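Local coordinates for protein enoyl-CoA hydratase (Thermus thermophilus, PDB 1WZ8) that probably catalyses the reversible addition of water to the double bond of enoyl-CoA thioesters, as a hexameric member of the crotonase family, at residues V202-R205 against L206-P210. Numbering follows the deposited sequence.
Sequences VAER and LAQGP
Val-202 and Leu-206 are joined by a regular alpha-helical bond, Leu-206 N to Val-202 O at 3.0 Å, and Ala-207 N repeats it to Ala-203 O, before the last turn of helix 195-207, the C-terminal end of a helix of the crotonase fold, tightens. There Gln-208 N sits between two carbonyls, with weak, bent bonds to Glu-204 O at 3.0 Å and Arg-205 O at 3.1 Å, a sharing common where an alpha-helix runs out. Pro-210 N, having no hydrogen, cannot give Leu-206 O the next i to i-4 bond, and Gly-209 N bonds to that carbonyl instead; Pro-210 is the N-cap of helix 211-226.

The helix is amphipathic, packed against the sheet. On the buried side Val-202 and Leu-206, one turn apart, run side by side in the same direction, CG1 of Val-202 lying 4.1 Å from CD1 of Leu-206. Both residues also pack on Val-108 of strand 107-111 and on Leu-171 of the second subunit. Small Ala-203 and Ala-207 let the helix lie close to Val-21 of strand 21-26.

Polar Glu-204 and Gln-208 take the outer side. They cross with carboxylate and amide planes 73° apart; Gln-208 OE1 meets the aliphatic CG of Glu-204 at 3.7 Å, while the carboxylate has a weak, long ion pair with Arg-18. Arg-205 lies against the second subunit, packing on Leu-171 there; its chain bends at chi3 (65°), and its NH1 forms a salt bridge with Glu-173 of that subunit, tying this helix end into the hexamer. Arg-56 donates from NE to Ala-207 O and from NH2 to Gly-209 O, serving two carbonyls at the helix end. With CG of Gln-208 beside its own backbone N, that methylene comes back over the preceding turn, 3.3 Å from Glu-204 O.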
ATOM      1  N   VAL A 202      20.506  -9.406  26.359  1.00 11.98           N
ATOM      2  CA  VAL A 202      19.373  -8.790  25.681  1.00 12.50           C
ATOM      3  C   VAL A 202      18.163  -9.713  25.780  1.00 12.10           C
ATOM      4  O   VAL A 202      17.060  -9.281  26.124  1.00 11.27           O
ATOM      5  CB  VAL A 202      19.701  -8.525  24.189  1.00 11.02           C
ATOM      6  CG1 VAL A 202      18.463  -8.020  23.460  1.00 12.14           C
ATOM      7  CG2 VAL A 202      20.823  -7.495  24.080  1.00 12.98           C
ATOM      8  N   ALA A 203      18.375 -10.990  25.485  1.00 13.63           N
ATOM      9  CA  ALA A 203      17.290 -11.964  25.538  1.00 14.35           C
ATOM     10  C   ALA A 203      16.702 -12.044  26.940  1.00 14.41           C
ATOM     11  O   ALA A 203      15.483 -12.084  27.108  1.00 13.51           O
ATOM     12  CB  ALA A 203      17.791 -13.335  25.104  1.00 13.89           C
ATOM     13  N   GLU A 204      17.565 -12.067  27.951  1.00 14.26           N
ATOM     14  CA  GLU A 204      17.083 -12.147  29.321  1.00 15.44           C
ATOM     15  C   GLU A 204      16.225 -10.930  29.651  1.00 14.78           C
ATOM     16  O   GLU A 204      15.153 -11.073  30.245  1.00 13.53           O
ATOM     17  CB  GLU A 204      18.253 -12.250  30.303  1.00 19.34           C
ATOM     18  CG  GLU A 204      17.814 -12.456  31.747  1.00 24.13           C
ATOM     19  CD  GLU A 204      18.965 -12.814  32.666  1.00 27.18           C
ATOM     20  OE1 GLU A 204      18.711 -13.073  33.860  1.00 31.91           O
ATOM     21  OE2 GLU A 204      20.120 -12.842  32.197  1.00 28.97           O
ATOM     22  N   ARG A 205      16.692  -9.744  29.260  1.00 14.11           N
ATOM     23  CA  ARG A 205      15.954  -8.505  29.508  1.00 15.40           C
ATOM     24  C   ARG A 205      14.574  -8.564  28.869  1.00 14.41           C
ATOM     25  O   ARG A 205      13.591  -8.108  29.454  1.00 14.01           O
ATOM     26  CB  ARG A 205      16.704  -7.286  28.954  1.00 17.06           C
ATOM     27  CG  ARG A 205      17.859  -6.793  29.818  1.00 23.42           C
ATOM     28  CD  ARG A 205      18.495  -5.538  29.215  1.00 25.87           C
ATOM     29  NE  ARG A 205      17.582  -4.396  29.192  1.00 28.87           N
ATOM     30  CZ  ARG A 205      17.812  -3.269  28.525  1.00 29.44           C
ATOM     31  NH1 ARG A 205      18.927  -3.128  27.822  1.00 30.53           N
ATOM     32  NH2 ARG A 205      16.929  -2.281  28.558  1.00 30.05           N
ATOM     33  N   LEU A 206      14.506  -9.110  27.660  1.00 13.22           N
ATOM     34  CA  LEU A 206      13.235  -9.237  26.960  1.00 13.76           C
ATOM     35  C   LEU A 206      12.325 -10.210  27.703  1.00 14.31           C
ATOM     36  O   LEU A 206      11.120  -9.988  27.800  1.00 14.46           O
ATOM     37  CB  LEU A 206      13.466  -9.726  25.533  1.00 12.11           C
ATOM     38  CG  LEU A 206      14.118  -8.701  24.600  1.00 11.79           C
ATOM     39  CD1 LEU A 206      14.641  -9.393  23.356  1.00  8.21           C
ATOM     40  CD2 LEU A 206      13.105  -7.624  24.238  1.00 12.28           C
ATOM     41  N   ALA A 207      12.904 -11.286  28.232  1.00 14.67           N
ATOM     42  CA  ALA A 207      12.126 -12.276  28.970  1.00 14.81           C
ATOM     43  C   ALA A 207      11.594 -11.668  30.267  1.00 15.13           C
ATOM     44  O   ALA A 207      10.634 -12.163  30.846  1.00 17.87           O
ATOM     45  CB  ALA A 207      12.984 -13.505  29.278  1.00 17.12           C
ATOM     46  N   GLN A 208      12.226 -10.596  30.724  1.00 15.99           N
ATOM     47  CA  GLN A 208      11.789  -9.929  31.948  1.00 15.47           C
ATOM     48  C   GLN A 208      10.764  -8.843  31.652  1.00 15.85           C
ATOM     49  O   GLN A 208      10.195  -8.246  32.569  1.00 16.60           O
ATOM     50  CB  GLN A 208      12.988  -9.319  32.670  1.00 19.45           C
ATOM     51  CG  GLN A 208      13.946 -10.354  33.229  1.00 23.36           C
ATOM     52  CD  GLN A 208      15.213  -9.734  33.779  1.00 26.07           C
ATOM     53  OE1 GLN A 208      16.069 -10.427  34.335  1.00 30.76           O
ATOM     54  NE2 GLN A 208      15.345  -8.423  33.622  1.00 24.72           N
ATOM     55  N   GLY A 209      10.533  -8.588  30.370  1.00 14.42           N
ATOM     56  CA  GLY A 209       9.575  -7.568  29.988  1.00 12.24           C
ATOM     57  C   GLY A 209       8.151  -8.091  29.989  1.00 13.34           C
ATOM     58  O   GLY A 209       7.917  -9.268  30.281  1.00 12.63           O
ATOM     59  N   PRO A 210       7.167  -7.235  29.671  1.00 12.92           N
ATOM     60  CA  PRO A 210       5.747  -7.605  29.633  1.00 12.30           C
ATOM     61  C   PRO A 210       5.424  -8.435  28.389  1.00 13.55           C
ATOM     62  O   PRO A 210       5.432  -7.925  27.267  1.00 11.30           O
ATOM     63  CB  PRO A 210       5.046  -6.253  29.643  1.00 13.44           C
ATOM     64  CG  PRO A 210       5.976  -5.400  28.858  1.00 12.91           C
ATOM     65  CD  PRO A 210       7.349  -5.803  29.369  1.00 14.90           C
TER